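Local coordinates for protein glyoxalase-related enzyme (PDB 3BQX) that is of unknown function but belongs to the vicinal oxygen chelate superfamily and is probably related to glyoxalases, at residues A[21-26]-A[119-124]; A[102-105]-A[109-112]; A[31-34]-A[39-42]; A[25-30]-A[73-78]. All coordinates share one frame; numbering follows the deposited sequence.

Interaction 1: A[21-26]-A[119-124]; sequences RFYGEG and HIWEIA
Trp121, on strand 120-125, turns the edge of its indole toward helix 16-26, where Phe22 and Tyr23 receive it to form a buried aromatic cluster. The indole N-H is spent on the phenol: NE1 donates to Tyr23 OH at 2.9 Å with an N-H...O angle of 157°, and the oxygen lies near the indole plane, as a good acceptor for this group should. The phenol and the five-membered ring of the indole are inclined at 63°, an oblique pairing; Tyr23 CE1 stands off the indole plane, 3.6 Å from Trp121 CZ2. Phe22 meets the same N-H corner, its CE2 lying 4.0 Å from Trp121 CD1, again obliquely. Phe22, its CG turned opposite the backbone N (chi1 -180°), also lays CD2 over the centre of the Tyr23 ring. Phenylalanine suits a place that needs only bulk and apolar carbon, whereas tyrosine and tryptophan bring one polar atom each and pair them. The phenol oxygen has a second partner in Asp115 OD2. Gripped by an indole N-H and a carboxylate, the hydroxyl is satisfied inside the protein, and its rotation is probably fixed by the two together.

Interaction 2: A[102-105]-A[109-112]; sequences DAPP and LRGY
Asp102 and Arg110 face each other as an antiparallel hydrogen-bonded pair, their backbones joined by Asp102 N to Arg110 O at 3.1 Å and Arg110 N to Asp102 O at 3.0 Å, where the end of strand 96-102 meets strand 109-114. Their side chains leave the same face of the sheet and run side by side, ending in a salt bridge in which Arg110 NH1 donates to Asp102 OD1 at 2.6 Å with an N-H...O angle of 163°. The carboxylate oxygen lies in the guanidinium plane, yet the N-H reaches it from above the carboxylate plane, the two flat groups standing 83° apart. Arg110 arrives there by folding: chi1 puts CG between the backbone N and the carbonyl carbon, and a second bend at chi2 (86°) brings the guanidinium back over the loop. Pro104 sets CB over the centre of one guanidinium face, 3.6 Å from Arg110 CZ, an apolar edge that suits a flat cation. From the other face of the sheet Leu109 curls against the Asp102 backbone, Leu109 CD1 lying 3.3 Å from Asp102 C. Both charges have further partners: Asp102 OD2 pairs with Arg99 NE, and Arg110 NH2 with Asp59 OD1 of the second subunit. The arginine is thus held between carboxylates of two chains, which probably balance its positive charge where it is buried, and the arrangement couples the end of this hairpin to the dimer interface.

Interaction 3: A[31-34]-A[39-42]; sequences PVFR and IFYQ
A classic beta bulge marks the hairpin of strands 33-34 and 38-42: two residues, Val32 and Phe33, stand opposite the single Phe40. Phe40 O accepts from both residues of the bulge, from Val32 N at 2.8 Å and, weakly, from Phe33 N at 3.4 Å, while Phe40 N returns a bond to Phe33 O at 2.9 Å. On the face shared by the two phenylalanines the side chains run alongside each other, their ring planes 43° apart in an oblique pairing, and Phe33 CB meets the edge of the Phe40 ring. Ile39 and Arg34 pair on the reverse face. There the extended aliphatic chain of Arg34 runs along the isoleucine, with CG 3.8 Å from Ile39 CG1, and the guanidinium turns one face to Ile39 CD1; a long, flexible residue can thus shield an apolar one and still end in a charge. Before the bulge, the compact ring of Pro31 touches two larger side chains: Pro31 CB lies 3.6 Å from Ile39 CG2, and Pro31 CG is just as close to Tyr41 CE1. Farther out, Ile39 also packs on Leu16 and Ala20 of helix 16-26, and the hairpin continues into the sheet through strand 47-52. The second subunit meets the Phe40 face, where its Trp129 makes an edge-to-face contact with Phe40; nearby, Phe139 N of that subunit bonds to Gln42 OE1.

Interaction 4: A[25-30]-A[73-78]; sequences EGFGWA and LAHNVR
His75 meets two aromatic rings, those of Phe27 and Trp29, and can be followed outward from strand 71-76. Its CB lies 4.0 Å from Phe27 CE2. At CG, carried anti to the backbone N (chi1 176°) and hence out toward the 25-30 segment, the same phenyl carbon is 3.9 Å away and sits over one face of the imidazole, displaced from the ring centre. The rings are inclined at 58°, an oblique pairing. One atom further, CD2 comes 4.0 Å from Trp29 CZ2, close to the plane of the indole at its edge. At the tip, NE2 bonds to Leu3 O of the second subunit, so histidine suits a place where a flat ring must pack on aromatics and still present a polar atom to the neighbouring chain. Trp29 and Phe27 are themselves layered, Phe27 CB lying over the centre of the indole; Gly28 between them has positive phi (83°), a turn glycine makes easily as the chain leaves the helix. Phe27 and Trp29 come from the chain leaving helix 16-26, His75 from strand 71-76; Phe27 also packs on Leu90 of helix 83-92 and on Ile123 of strand 120-125, while His75 rests on Leu86 of helix 83-92.

In the fold
Interactions 1 and 4 are the core of the set, their centres 6 Å apart: both tie helix 16-26 or its exit to adjacent strands, 120-125 and 71-76, of one four-stranded sheet, and both rely on buried aromatic rings. Interaction 2 lies at the edge strand on the other side of that sheet, partly buried, where strand pairing and a salt bridge replace ring packing. Interaction 3 belongs to the other four-stranded sheet and mixes backbone bonds with apolar contacts in a partly buried hairpin; its Tyr41 touches both Tyr23 and Trp29. The two sheets, alike in strand order, fit the paired beta-alpha-beta-beta-beta modules of vicinal oxygen chelate proteins. All four contacts touch the second subunit.

Interaction 1: A[21-26]-A[119-124]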
loop_
_atom_site.group_PDB
_atom_site.type_symbol
_atom_site.label_atom_id
_atom_site.label_comp_id
_atom_site.label_asym_id
_atom_site.label_seq_id
_atom_site.Cartn_x
_atom_site.Cartn_y
_atom_site.Cartn_z
ATOM N N ARG A 21 13.437 -11.163 7.067
ATOM C CA ARG A 21 14.402 -10.596 8.004
ATOM C C ARG A 21 14.100 -9.118 8.256
ATOM O O ARG A 21 14.099 -8.659 9.400
ATOM C CB ARG A 21 15.825 -10.741 7.454
ATOM C CG ARG A 21 16.890 -10.130 8.345
ATOM C CD ARG A 21 18.203 -9.972 7.599
ATOM N NE ARG A 21 19.192 -9.238 8.382
ATOM C CZ ARG A 21 20.293 -8.699 7.870
ATOM N NH1 ARG A 21 20.545 -8.811 6.572
ATOM N NH2 ARG A 21 21.143 -8.045 8.653
ATOM N N PHE A 22 13.843 -8.381 7.178
ATOM C CA PHE A 22 13.532 -6.963 7.280
ATOM C C PHE A 22 12.263 -6.715 8.093
ATOM O O PHE A 22 12.264 -5.935 9.042
ATOM C CB PHE A 22 13.357 -6.353 5.886
ATOM C CG PHE A 22 13.038 -4.880 5.901
ATOM C CD1 PHE A 22 14.033 -3.940 6.157
ATOM C CD2 PHE A 22 11.738 -4.430 5.665
ATOM C CE1 PHE A 22 13.745 -2.574 6.175
ATOM C CE2 PHE A 22 11.440 -3.064 5.682
ATOM C CZ PHE A 22 12.446 -2.136 5.938
ATOM N N TYR A 23 11.176 -7.388 7.728
ATOM C CA TYR A 23 9.918 -7.183 8.436
ATOM C C TYR A 23 9.892 -7.816 9.819
ATOM O O TYR A 23 9.279 -7.275 10.739
ATOM C CB TYR A 23 8.745 -7.669 7.564
ATOM C CG TYR A 23 8.574 -6.776 6.348
ATOM C CD1 TYR A 23 8.108 -5.472 6.485
ATOM C CD2 TYR A 23 9.001 -7.192 5.094
ATOM C CE1 TYR A 23 8.081 -4.599 5.407
ATOM C CE2 TYR A 23 8.987 -6.328 4.004
ATOM C CZ TYR A 23 8.529 -5.029 4.171
ATOM O OH TYR A 23 8.567 -4.149 3.113
ATOM N N GLY A 24 10.591 -8.937 9.974
ATOM C CA GLY A 24 10.624 -9.607 11.264
ATOM C C GLY A 24 11.616 -9.025 12.256
ATOM O O GLY A 24 11.239 -8.641 13.362
ATOM N N GLU A 25 12.885 -8.956 11.865
ATOM C CA GLU A 25 13.924 -8.424 12.743
ATOM C C GLU A 25 13.991 -6.901 12.733
ATOM O O GLU A 25 14.414 -6.284 13.714
ATOM C CB GLU A 25 15.286 -9.000 12.354
ATOM C CG GLU A 25 15.406 -10.499 12.582
ATOM C CD GLU A 25 16.751 -11.050 12.145
ATOM O OE1 GLU A 25 17.786 -10.528 12.609
ATOM O OE2 GLU A 25 16.771 -12.008 11.341
ATOM N N GLY A 26 13.575 -6.298 11.624
ATOM C CA GLY A 26 13.597 -4.850 11.522
ATOM C C GLY A 26 12.370 -4.220 12.155
ATOM O O GLY A 26 12.482 -3.458 13.113
ATOM N N HIS A 119 11.361 -1.309 -1.841
ATOM C CA HIS A 119 10.100 -0.659 -1.480
ATOM C C HIS A 119 10.359 0.351 -0.376
ATOM O O HIS A 119 10.877 0.017 0.684
ATOM C CB HIS A 119 9.077 -1.698 -1.040
ATOM C CG HIS A 119 8.763 -2.702 -2.100
ATOM N ND1 HIS A 119 8.196 -2.354 -3.308
ATOM C CD2 HIS A 119 8.968 -4.039 -2.149
ATOM C CE1 HIS A 119 8.068 -3.435 -4.057
ATOM N NE2 HIS A 119 8.528 -4.471 -3.376
ATOM N N ILE A 120 9.974 1.594 -0.637
ATOM C CA ILE A 120 10.196 2.693 0.286
ATOM C C ILE A 120 9.271 2.793 1.489
ATOM O O ILE A 120 8.041 2.770 1.359
ATOM C CB ILE A 120 10.131 4.040 -0.468
ATOM C CG1 ILE A 120 11.174 4.049 -1.592
ATOM C CG2 ILE A 120 10.353 5.189 0.494
ATOM C CD1 ILE A 120 11.080 5.260 -2.505
ATOM N N TRP A 121 9.875 2.908 2.666
ATOM C CA TRP A 121 9.125 3.065 3.897
ATOM C C TRP A 121 9.455 4.396 4.537
ATOM O O TRP A 121 10.625 4.780 4.634
ATOM C CB TRP A 121 9.465 1.967 4.909
ATOM C CG TRP A 121 8.773 0.683 4.664
ATOM C CD1 TRP A 121 9.206 -0.346 3.886
ATOM C CD2 TRP A 121 7.487 0.301 5.164
ATOM N NE1 TRP A 121 8.266 -1.355 3.863
ATOM C CE2 TRP A 121 7.204 -0.980 4.643
ATOM C CE3 TRP A 121 6.547 0.916 6.004
ATOM C CZ2 TRP A 121 6.018 -1.660 4.930
ATOM C CZ3 TRP A 121 5.359 0.232 6.287
ATOM C CH2 TRP A 121 5.113 -1.038 5.753
ATOM N N GLU A 122 8.427 5.119 4.957
ATOM C CA GLU A 122 8.632 6.367 5.664
ATOM C C GLU A 122 8.376 6.046 7.130
ATOM O O GLU A 122 7.374 5.410 7.454
ATOM C CB GLU A 122 7.640 7.445 5.221
ATOM C CG GLU A 122 7.695 8.693 6.111
ATOM C CD GLU A 122 6.697 9.751 5.707
ATOM O OE1 GLU A 122 5.706 9.402 5.035
ATOM O OE2 GLU A 122 6.892 10.932 6.080
ATOM N N ILE A 123 9.296 6.435 8.007
ATOM C CA ILE A 123 9.102 6.237 9.435
ATOM C C ILE A 123 8.849 7.656 9.899
ATOM O O ILE A 123 9.714 8.523 9.775
ATOM C CB ILE A 123 10.347 5.651 10.123
ATOM C CG1 ILE A 123 10.728 4.322 9.458
ATOM C CG2 ILE A 123 10.069 5.448 11.602
ATOM C CD1 ILE A 123 9.607 3.294 9.412
ATOM N N ALA A 124 7.660 7.901 10.428
ATOM C CA ALA A 124 7.303 9.252 10.810
ATOM C C ALA A 124 6.592 9.437 12.129
ATOM O O ALA A 124 5.901 8.546 12.620
ATOM C CB ALA A 124 6.442 9.867 9.702
#

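Interaction 2: A[102-105]-A[109-112]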
loop_
_atom_site.group_PDB
_atom_site.type_symbol
_atom_site.label_atom_id
_atom_site.label_comp_id
_atom_site.label_asym_id
_atom_site.label_seq_id
_atom_site.Cartn_x
_atom_site.Cartn_y
_atom_site.Cartn_z
ATOM N N ASP A 102 14.469 13.963 9.724
ATOM C CA ASP A 102 14.531 15.412 9.867
ATOM C C ASP A 102 13.105 15.947 9.820
ATOM O O ASP A 102 12.177 15.214 9.473
ATOM C CB ASP A 102 15.389 16.054 8.766
ATOM C CG ASP A 102 14.823 15.849 7.376
ATOM O OD1 ASP A 102 13.651 16.209 7.143
ATOM O OD2 ASP A 102 15.560 15.336 6.508
ATOM N N ALA A 103 12.928 17.215 10.169
ATOM C CA ALA A 103 11.601 17.818 10.183
ATOM C C ALA A 103 11.092 18.184 8.794
ATOM O O ALA A 103 11.686 19.009 8.100
ATOM C CB ALA A 103 11.605 19.055 11.075
ATOM N N PRO A 104 9.982 17.562 8.363
ATOM C CA PRO A 104 9.401 17.844 7.050
ATOM C C PRO A 104 8.626 19.155 7.139
ATOM O O PRO A 104 8.374 19.657 8.233
ATOM C CB PRO A 104 8.487 16.648 6.826
ATOM C CG PRO A 104 7.959 16.406 8.207
ATOM C CD PRO A 104 9.216 16.509 9.057
ATOM N N PRO A 105 8.237 19.724 5.988
ATOM C CA PRO A 105 7.489 20.984 5.974
ATOM C C PRO A 105 6.228 20.961 6.839
ATOM O O PRO A 105 5.946 21.919 7.560
ATOM C CB PRO A 105 7.174 21.175 4.493
ATOM C CG PRO A 105 8.358 20.547 3.822
ATOM C CD PRO A 105 8.531 19.275 4.616
ATOM N N LEU A 109 8.583 14.746 12.492
ATOM C CA LEU A 109 9.902 14.206 12.174
ATOM C C LEU A 109 9.720 12.945 11.335
ATOM O O LEU A 109 8.900 12.094 11.672
ATOM C CB LEU A 109 10.651 13.865 13.465
ATOM C CG LEU A 109 12.065 13.292 13.318
ATOM C CD1 LEU A 109 12.992 14.356 12.756
ATOM C CD2 LEU A 109 12.572 12.813 14.671
ATOM N N ARG A 110 10.466 12.827 10.244
ATOM C CA ARG A 110 10.347 11.640 9.406
ATOM C C ARG A 110 11.589 11.353 8.580
ATOM O O ARG A 110 12.321 12.266 8.183
ATOM C CB ARG A 110 9.125 11.757 8.481
ATOM C CG ARG A 110 9.205 12.856 7.420
ATOM C CD ARG A 110 9.917 12.391 6.152
ATOM N NE ARG A 110 10.091 13.494 5.207
ATOM C CZ ARG A 110 10.972 14.478 5.364
ATOM N NH1 ARG A 110 11.768 14.498 6.426
ATOM N NH2 ARG A 110 11.045 15.452 4.467
ATOM N N GLY A 111 11.822 10.066 8.342
ATOM C CA GLY A 111 12.947 9.619 7.545
ATOM C C GLY A 111 12.478 8.523 6.604
ATOM O O GLY A 111 11.318 8.108 6.670
ATOM N N TYR A 112 13.358 8.050 5.731
ATOM C CA TYR A 112 12.999 7.000 4.782
ATOM C C TYR A 112 14.013 5.865 4.751
ATOM O O TYR A 112 15.226 6.095 4.803
ATOM C CB TYR A 112 12.869 7.578 3.370
ATOM C CG TYR A 112 11.635 8.421 3.125
ATOM C CD1 TYR A 112 10.418 7.828 2.776
ATOM C CD2 TYR A 112 11.693 9.818 3.188
ATOM C CE1 TYR A 112 9.299 8.603 2.485
ATOM C CE2 TYR A 112 10.576 10.597 2.902
ATOM C CZ TYR A 112 9.384 9.983 2.547
ATOM O OH TYR A 112 8.286 10.744 2.214
#

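Interaction 3: A[31-34]-A[39-42]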
loop_
_atom_site.group_PDB
_atom_site.type_symbol
_atom_site.label_atom_id
_atom_site.label_comp_id
_atom_site.label_asym_id
_atom_site.label_seq_id
_atom_site.Cartn_x
_atom_site.Cartn_y
_atom_site.Cartn_z
ATOM N N PRO A 31 4.558 -13.083 10.891
ATOM C CA PRO A 31 3.605 -13.497 9.860
ATOM C C PRO A 31 2.410 -14.249 10.426
ATOM O O PRO A 31 2.501 -14.869 11.490
ATOM C CB PRO A 31 4.443 -14.400 8.953
ATOM C CG PRO A 31 5.848 -13.910 9.159
ATOM C CD PRO A 31 5.885 -13.674 10.645
ATOM N N VAL A 32 1.287 -14.178 9.715
ATOM C CA VAL A 32 0.087 -14.917 10.088
ATOM C C VAL A 32 0.032 -16.117 9.125
ATOM O O VAL A 32 -0.585 -17.142 9.417
ATOM C CB VAL A 32 -1.197 -14.047 9.959
ATOM C CG1 VAL A 32 -1.399 -13.601 8.523
ATOM C CG2 VAL A 32 -2.404 -14.824 10.440
ATOM N N PHE A 33 0.702 -15.981 7.981
ATOM C CA PHE A 33 0.774 -17.041 6.984
ATOM C C PHE A 33 2.103 -17.003 6.242
ATOM O O PHE A 33 2.653 -15.934 5.976
ATOM C CB PHE A 33 -0.347 -16.915 5.944
ATOM C CG PHE A 33 -0.299 -17.984 4.879
ATOM C CD1 PHE A 33 -0.972 -19.192 5.054
ATOM C CD2 PHE A 33 0.467 -17.807 3.727
ATOM C CE1 PHE A 33 -0.879 -20.210 4.096
ATOM C CE2 PHE A 33 0.568 -18.815 2.767
ATOM C CZ PHE A 33 -0.108 -20.023 2.952
ATOM N N ARG A 34 2.620 -18.180 5.910
ATOM C CA ARG A 34 3.853 -18.267 5.158
ATOM C C ARG A 34 4.022 -19.591 4.446
ATOM O O ARG A 34 3.724 -20.644 4.999
ATOM C CB ARG A 34 5.068 -18.049 6.058
ATOM C CG ARG A 34 6.378 -18.347 5.344
ATOM C CD ARG A 34 7.594 -17.986 6.169
ATOM N NE ARG A 34 8.817 -18.253 5.416
ATOM C CZ ARG A 34 10.036 -17.917 5.822
ATOM N NH1 ARG A 34 10.202 -17.294 6.981
ATOM N NH2 ARG A 34 11.089 -18.201 5.066
ATOM N N ILE A 39 4.237 -14.434 2.012
ATOM C CA ILE A 39 4.120 -14.216 3.445
ATOM C C ILE A 39 3.044 -13.160 3.667
ATOM O O ILE A 39 3.008 -12.150 2.959
ATOM C CB ILE A 39 5.437 -13.714 4.075
ATOM C CG1 ILE A 39 6.521 -14.784 3.926
ATOM C CG2 ILE A 39 5.215 -13.376 5.546
ATOM C CD1 ILE A 39 7.884 -14.362 4.437
ATOM N N PHE A 40 2.156 -13.412 4.625
ATOM C CA PHE A 40 1.099 -12.465 4.967
ATOM C C PHE A 40 1.285 -11.992 6.400
ATOM O O PHE A 40 1.574 -12.797 7.294
ATOM C CB PHE A 40 -0.300 -13.098 4.904
ATOM C CG PHE A 40 -0.774 -13.452 3.520
ATOM C CD1 PHE A 40 -0.665 -12.555 2.469
ATOM C CD2 PHE A 40 -1.391 -14.675 3.288
ATOM C CE1 PHE A 40 -1.166 -12.871 1.202
ATOM C CE2 PHE A 40 -1.894 -14.997 2.025
ATOM C CZ PHE A 40 -1.780 -14.091 0.985
ATOM N N TYR A 41 1.118 -10.691 6.617
ATOM C CA TYR A 41 1.201 -10.104 7.950
ATOM C C TYR A 41 -0.142 -9.419 8.196
ATOM O O TYR A 41 -0.630 -8.687 7.335
ATOM C CB TYR A 41 2.299 -9.035 8.027
ATOM C CG TYR A 41 3.703 -9.507 7.705
ATOM C CD1 TYR A 41 4.549 -9.989 8.706
ATOM C CD2 TYR A 41 4.185 -9.465 6.402
ATOM C CE1 TYR A 41 5.844 -10.415 8.409
ATOM C CE2 TYR A 41 5.471 -9.888 6.094
ATOM C CZ TYR A 41 6.295 -10.362 7.102
ATOM O OH TYR A 41 7.557 -10.801 6.784
ATOM N N GLN A 42 -0.759 -9.660 9.351
ATOM C CA GLN A 42 -2.025 -9.006 9.656
ATOM C C GLN A 42 -1.733 -7.593 10.144
ATOM O O GLN A 42 -1.026 -7.407 11.139
ATOM C CB GLN A 42 -2.796 -9.768 10.736
ATOM C CG GLN A 42 -4.140 -9.114 11.070
ATOM C CD GLN A 42 -5.100 -9.115 9.892
ATOM O OE1 GLN A 42 -5.475 -10.172 9.396
ATOM N NE2 GLN A 42 -5.490 -7.929 9.433
#

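Interaction 4: A[25-30]-A[73-78]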
loop_
_atom_site.group_PDB
_atom_site.type_symbol
_atom_site.label_atom_id
_atom_site.label_comp_id
_atom_site.label_asym_id
_atom_site.label_seq_id
_atom_site.Cartn_x
_atom_site.Cartn_y
_atom_site.Cartn_z
ATOM N N GLU A 25 12.885 -8.956 11.865
ATOM C CA GLU A 25 13.924 -8.424 12.743
ATOM C C GLU A 25 13.991 -6.901 12.733
ATOM O O GLU A 25 14.414 -6.284 13.714
ATOM C CB GLU A 25 15.286 -9.000 12.354
ATOM C CG GLU A 25 15.406 -10.499 12.582
ATOM C CD GLU A 25 16.751 -11.050 12.145
ATOM O OE1 GLU A 25 17.786 -10.528 12.609
ATOM O OE2 GLU A 25 16.771 -12.008 11.341
ATOM N N GLY A 26 13.575 -6.298 11.624
ATOM C CA GLY A 26 13.597 -4.850 11.522
ATOM C C GLY A 26 12.370 -4.220 12.155
ATOM O O GLY A 26 12.482 -3.458 13.113
ATOM N N PHE A 27 11.189 -4.544 11.633
ATOM C CA PHE A 27 9.949 -3.987 12.172
ATOM C C PHE A 27 9.429 -4.717 13.406
ATOM O O PHE A 27 8.660 -4.153 14.182
ATOM C CB PHE A 27 8.845 -3.994 11.109
ATOM C CG PHE A 27 8.756 -2.725 10.300
ATOM C CD1 PHE A 27 8.958 -2.750 8.925
ATOM C CD2 PHE A 27 8.440 -1.515 10.911
ATOM C CE1 PHE A 27 8.843 -1.583 8.167
ATOM C CE2 PHE A 27 8.322 -0.342 10.165
ATOM C CZ PHE A 27 8.523 -0.380 8.787
ATOM N N GLY A 28 9.840 -5.969 13.579
ATOM C CA GLY A 28 9.379 -6.741 14.719
ATOM C C GLY A 28 8.015 -7.360 14.464
ATOM O O GLY A 28 7.287 -7.685 15.401
ATOM N N TRP A 29 7.670 -7.526 13.192
ATOM C CA TRP A 29 6.380 -8.102 12.826
ATOM C C TRP A 29 6.456 -9.610 12.646
ATOM O O TRP A 29 7.497 -10.158 12.285
ATOM C CB TRP A 29 5.862 -7.449 11.543
ATOM C CG TRP A 29 5.727 -5.963 11.653
ATOM C CD1 TRP A 29 5.698 -5.227 12.802
ATOM C CD2 TRP A 29 5.566 -5.027 10.576
ATOM N NE1 TRP A 29 5.526 -3.895 12.514
ATOM C CE2 TRP A 29 5.444 -3.743 11.155
ATOM C CE3 TRP A 29 5.512 -5.148 9.180
ATOM C CZ2 TRP A 29 5.276 -2.589 10.389
ATOM C CZ3 TRP A 29 5.343 -3.990 8.415
ATOM C CH2 TRP A 29 5.229 -2.732 9.024
ATOM N N ALA A 30 5.344 -10.284 12.910
ATOM C CA ALA A 30 5.292 -11.729 12.777
ATOM C C ALA A 30 4.246 -12.099 11.737
ATOM O O ALA A 30 3.174 -11.502 11.678
ATOM C CB ALA A 30 4.962 -12.369 14.118
ATOM N N LEU A 73 5.295 3.613 1.668
ATOM C CA LEU A 73 4.405 3.197 2.749
ATOM C C LEU A 73 4.918 3.853 4.021
ATOM O O LEU A 73 6.106 3.797 4.310
ATOM C CB LEU A 73 4.431 1.679 2.925
ATOM C CG LEU A 73 4.014 0.885 1.689
ATOM C CD1 LEU A 73 4.123 -0.593 1.982
ATOM C CD2 LEU A 73 2.590 1.250 1.292
ATOM N N ALA A 74 4.034 4.463 4.798
ATOM C CA ALA A 74 4.465 5.119 6.022
ATOM C C ALA A 74 4.027 4.353 7.257
ATOM O O ALA A 74 2.948 3.755 7.280
ATOM C CB ALA A 74 3.909 6.541 6.071
ATOM N N HIS A 75 4.893 4.354 8.268
ATOM C CA HIS A 75 4.617 3.739 9.560
ATOM C C HIS A 75 4.757 4.904 10.530
ATOM O O HIS A 75 5.822 5.515 10.612
ATOM C CB HIS A 75 5.641 2.651 9.905
ATOM C CG HIS A 75 5.444 2.054 11.265
ATOM N ND1 HIS A 75 6.123 2.486 12.385
ATOM C CD2 HIS A 75 4.596 1.088 11.693
ATOM C CE1 HIS A 75 5.703 1.813 13.442
ATOM N NE2 HIS A 75 4.775 0.959 13.048
ATOM N N ASN A 76 3.680 5.233 11.235
ATOM C CA ASN A 76 3.686 6.342 12.186
ATOM C C ASN A 76 3.891 5.878 13.624
ATOM O O ASN A 76 3.229 4.954 14.093
ATOM C CB ASN A 76 2.379 7.130 12.067
ATOM C CG ASN A 76 2.330 7.999 10.823
ATOM O OD1 ASN A 76 3.091 7.789 9.873
ATOM N ND2 ASN A 76 1.427 8.975 10.819
ATOM N N VAL A 77 4.808 6.541 14.322
ATOM C CA VAL A 77 5.132 6.196 15.705
ATOM C C VAL A 77 4.461 7.126 16.707
ATOM O O VAL A 77 4.014 8.216 16.351
ATOM C CB VAL A 77 6.660 6.212 15.917
ATOM C CG1 VAL A 77 7.314 5.230 14.951
ATOM C CG2 VAL A 77 7.204 7.615 15.695
ATOM N N ARG A 78 4.412 6.701 17.970
ATOM C CA ARG A 78 3.751 7.482 19.013
ATOM C C ARG A 78 4.582 8.568 19.704
ATOM O O ARG A 78 4.055 9.310 20.532
ATOM C CB ARG A 78 3.160 6.537 20.065
ATOM C CG ARG A 78 2.066 5.622 19.523
ATOM C CD ARG A 78 1.439 4.792 20.633
ATOM N NE ARG A 78 0.452 3.837 20.132
ATOM C CZ ARG A 78 -0.757 4.165 19.684
ATOM N NH1 ARG A 78 -1.146 5.434 19.670
ATOM N NH2 ARG A 78 -1.579 3.219 19.251
#